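Local coordinates for protein aspartokinase 1, chloroplastic (PDB 2CDQ) that phosphorylates L-aspartate with ATP to give 4-phospho-L-aspartate, opening the pathway to lysine, threonine, methionine and isoleucine, and binds lysine and S-adenosylmethionine as allosteric effectors, at residues A39-V47 with I102-I110. Numbering follows the deposited sequence.
Sequences ASAERMKEV and IRTVKELNI
Thr104 OG1 donates to the carbonyl of Leu100 one turn back and accepts from a water, 2.8 Å from OG1, that in turn takes the N-H of Ala41. A second water does the same for Glu42, accepting from its N and donating to Glu107 OE2, 2.9 Å away. First-turn amides have no carbonyl of their own helix to bind, and here two are met through water by the neighbouring helix, while Ser40, the N-cap, weakly takes Arg43 N on its OG. The carboxylate of Glu107, reaching out on a fully extended chain (chi1 179°, chi2 176°), thus lies near a helix N-terminus. That start and Lys45 NZ, in a long salt bridge to OE1, would favour its negative charge; Glu42 OE1, 3.5 Å from Glu107 OE1, would oppose it. Within the amino acid kinase domain, this joins helix 41-53, which follows strand 29-33 of the central sheet, to the last turns of helix 92-108, the axes of 41-47 and 102-108 crossing at -54°. Ala41 CB fits between Thr104 CG2, the Glu107 chain and Leu108 CD2, the last 3.7 Å off. Leu108 CD1 meets Met44 SD at 3.8 Å, their side chains crossing nearly at right angles; Tyr158 of helix 137-161 touches Leu108 and Lys45.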
loop_
_atom_site.group_PDB
_atom_site.type_symbol
_atom_site.label_atom_id
_atom_site.label_comp_id
_atom_site.label_asym_id
_atom_site.label_seq_id
_atom_site.Cartn_x
_atom_site.Cartn_y
_atom_site.Cartn_z
ATOM N N ALA A 39 -18.273 36.038 -1.670
ATOM C CA ALA A 39 -19.552 35.434 -2.069
ATOM C C ALA A 39 -20.642 36.455 -2.389
ATOM O O ALA A 39 -21.622 36.128 -3.063
ATOM C CB ALA A 39 -20.036 34.466 -0.999
ATOM N N SER A 40 -20.470 37.681 -1.891
ATOM C CA SER A 40 -21.442 38.761 -2.088
ATOM C C SER A 40 -20.784 40.136 -1.962
ATOM O O SER A 40 -19.649 40.257 -1.485
ATOM C CB SER A 40 -22.595 38.644 -1.083
ATOM O OG SER A 40 -22.176 39.013 0.220
ATOM N N ALA A 41 -21.509 41.167 -2.388
ATOM C CA ALA A 41 -21.084 42.551 -2.199
ATOM C C ALA A 41 -20.715 42.838 -0.740
ATOM O O ALA A 41 -19.736 43.536 -0.463
ATOM C CB ALA A 41 -22.169 43.504 -2.671
ATOM N N GLU A 42 -21.491 42.285 0.188
ATOM C CA GLU A 42 -21.253 42.507 1.609
ATOM C C GLU A 42 -19.932 41.887 2.072
ATOM O O GLU A 42 -19.154 42.531 2.778
ATOM C CB GLU A 42 -22.428 41.995 2.446
ATOM C CG GLU A 42 -22.393 42.430 3.908
ATOM C CD GLU A 42 -22.548 43.932 4.103
ATOM O OE1 GLU A 42 -23.144 44.603 3.229
ATOM O OE2 GLU A 42 -22.078 44.440 5.145
ATOM N N ARG A 43 -19.675 40.647 1.662
ATOM C CA ARG A 43 -18.427 39.987 2.025
ATOM C C ARG A 43 -17.241 40.669 1.353
ATOM O O ARG A 43 -16.173 40.785 1.951
ATOM C CB ARG A 43 -18.476 38.496 1.693
ATOM C CG ARG A 43 -19.382 37.688 2.617
ATOM C CD ARG A 43 -18.688 37.321 3.917
ATOM N NE ARG A 43 -18.051 36.009 3.830
ATOM C CZ ARG A 43 -17.156 35.534 4.693
ATOM N NH1 ARG A 43 -16.759 36.255 5.730
ATOM N NH2 ARG A 43 -16.650 34.327 4.509
ATOM N N MET A 44 -17.442 41.135 0.122
ATOM C CA MET A 44 -16.425 41.902 -0.592
ATOM C C MET A 44 -16.036 43.139 0.211
ATOM O O MET A 44 -14.861 43.490 0.286
ATOM C CB MET A 44 -16.913 42.301 -1.987
ATOM C CG MET A 44 -16.787 41.206 -3.031
ATOM S SD MET A 44 -17.045 41.804 -4.717
ATOM C CE MET A 44 -16.791 40.316 -5.669
ATOM N N LYS A 45 -17.027 43.781 0.826
ATOM C CA LYS A 45 -16.785 44.965 1.650
ATOM C C LYS A 45 -15.838 44.667 2.817
ATOM O O LYS A 45 -15.065 45.536 3.223
ATOM C CB LYS A 45 -18.102 45.571 2.158
ATOM C CG LYS A 45 -18.895 46.350 1.103
ATOM C CD LYS A 45 -20.127 47.025 1.705
ATOM C CE LYS A 45 -21.118 47.452 0.616
ATOM N NZ LYS A 45 -22.339 48.137 1.151
ATOM N N GLU A 46 -15.899 43.442 3.338
ATOM C CA GLU A 46 -14.989 42.994 4.398
ATOM C C GLU A 46 -13.561 42.918 3.869
ATOM O O GLU A 46 -12.622 43.347 4.544
ATOM C CB GLU A 46 -15.402 41.624 4.956
ATOM C CG GLU A 46 -16.766 41.576 5.657
ATOM C CD GLU A 46 -17.066 40.212 6.279
ATOM O OE1 GLU A 46 -16.525 39.196 5.793
ATOM O OE2 GLU A 46 -17.843 40.155 7.258
ATOM N N VAL A 47 -13.414 42.375 2.660
ATOM C CA VAL A 47 -12.104 42.200 2.032
ATOM C C VAL A 47 -11.433 43.552 1.828
ATOM O O VAL A 47 -10.272 43.730 2.197
ATOM C CB VAL A 47 -12.186 41.426 0.683
ATOM C CG1 VAL A 47 -10.790 41.126 0.137
ATOM C CG2 VAL A 47 -12.963 40.133 0.851
ATOM N N ILE A 102 -25.158 40.765 -11.397
ATOM C CA ILE A 102 -25.951 41.970 -11.657
ATOM C C ILE A 102 -26.291 42.685 -10.340
ATOM O O ILE A 102 -26.140 43.903 -10.236
ATOM C CB ILE A 102 -27.226 41.655 -12.491
ATOM C CG1 ILE A 102 -26.847 41.410 -13.959
ATOM C CG2 ILE A 102 -28.251 42.782 -12.378
ATOM C CD1 ILE A 102 -27.920 40.725 -14.793
ATOM N N ARG A 103 -26.713 41.913 -9.339
ATOM C CA ARG A 103 -27.071 42.450 -8.022
ATOM C C ARG A 103 -25.862 42.981 -7.233
ATOM O O ARG A 103 -25.974 43.988 -6.531
ATOM C CB ARG A 103 -27.824 41.390 -7.205
ATOM C CG ARG A 103 -28.528 41.915 -5.958
ATOM C CD ARG A 103 -29.510 40.897 -5.366
ATOM N NE ARG A 103 -28.934 39.558 -5.235
ATOM C CZ ARG A 103 -28.085 39.182 -4.280
ATOM N NH1 ARG A 103 -27.693 40.040 -3.347
ATOM N NH2 ARG A 103 -27.624 37.938 -4.261
ATOM N N THR A 104 -24.723 42.300 -7.348
ATOM C CA THR A 104 -23.490 42.712 -6.673
ATOM C C THR A 104 -23.003 44.061 -7.206
ATOM O O THR A 104 -22.558 44.923 -6.444
ATOM C CB THR A 104 -22.377 41.647 -6.839
ATOM O OG1 THR A 104 -22.852 40.384 -6.360
ATOM C CG2 THR A 104 -21.113 42.032 -6.065
ATOM N N VAL A 105 -23.088 44.220 -8.522
ATOM C CA VAL A 105 -22.791 45.481 -9.188
ATOM C C VAL A 105 -23.713 46.594 -8.664
ATOM O O VAL A 105 -23.258 47.708 -8.365
ATOM C CB VAL A 105 -22.922 45.308 -10.721
ATOM C CG1 VAL A 105 -23.152 46.640 -11.419
ATOM C CG2 VAL A 105 -21.696 44.611 -11.270
ATOM N N LYS A 106 -25.001 46.271 -8.542
ATOM C CA LYS A 106 -26.013 47.198 -8.045
ATOM C C LYS A 106 -25.612 47.734 -6.672
ATOM O O LYS A 106 -25.572 48.942 -6.459
ATOM C CB LYS A 106 -27.380 46.496 -7.962
ATOM C CG LYS A 106 -28.601 47.421 -7.999
ATOM C CD LYS A 106 -29.615 47.093 -6.884
ATOM C CE LYS A 106 -30.186 45.664 -6.959
ATOM N NZ LYS A 106 -30.690 45.189 -5.623
ATOM N N GLU A 107 -25.294 46.824 -5.757
ATOM C CA GLU A 107 -24.997 47.179 -4.375
ATOM C C GLU A 107 -23.659 47.886 -4.201
ATOM O O GLU A 107 -23.530 48.785 -3.374
ATOM C CB GLU A 107 -25.048 45.948 -3.474
ATOM C CG GLU A 107 -24.731 46.267 -2.030
ATOM C CD GLU A 107 -24.868 45.078 -1.109
ATOM O OE1 GLU A 107 -24.369 45.182 0.037
ATOM O OE2 GLU A 107 -25.463 44.052 -1.521
ATOM N N LEU A 108 -22.656 47.475 -4.963
ATOM C CA LEU A 108 -21.350 48.099 -4.844
ATOM C C LEU A 108 -21.328 49.421 -5.596
ATOM O O LEU A 108 -20.350 50.176 -5.520
ATOM C CB LEU A 108 -20.239 47.155 -5.315
ATOM C CG LEU A 108 -19.977 45.930 -4.430
ATOM C CD1 LEU A 108 -18.790 45.138 -4.954
ATOM C CD2 LEU A 108 -19.765 46.310 -2.962
ATOM N N ASN A 109 -22.426 49.692 -6.302
ATOM C CA ASN A 109 -22.629 50.943 -7.032
ATOM C C ASN A 109 -21.575 51.182 -8.126
ATOM O O ASN A 109 -20.978 52.264 -8.218
ATOM C CB ASN A 109 -22.721 52.117 -6.054
ATOM C CG ASN A 109 -23.307 53.356 -6.685
ATOM O OD1 ASN A 109 -24.396 53.325 -7.263
ATOM N ND2 ASN A 109 -22.587 54.463 -6.573
ATOM N N ILE A 110 -21.366 50.155 -8.951
ATOM C CA ILE A 110 -20.413 50.197 -10.061
ATOM C C ILE A 110 -21.145 50.267 -11.399
ATOM O O ILE A 110 -22.314 49.876 -11.497
ATOM C CB ILE A 110 -19.505 48.946 -10.051
ATOM C CG1 ILE A 110 -18.632 48.927 -8.800
ATOM C CG2 ILE A 110 -18.622 48.877 -11.301
ATOM C CD1 ILE A 110 -18.152 47.541 -8.460
HETATM O O HOH W 1 -23.884 40.710 -3.752
HETATM O O HOH W 2 -24.203 41.704 -0.413
#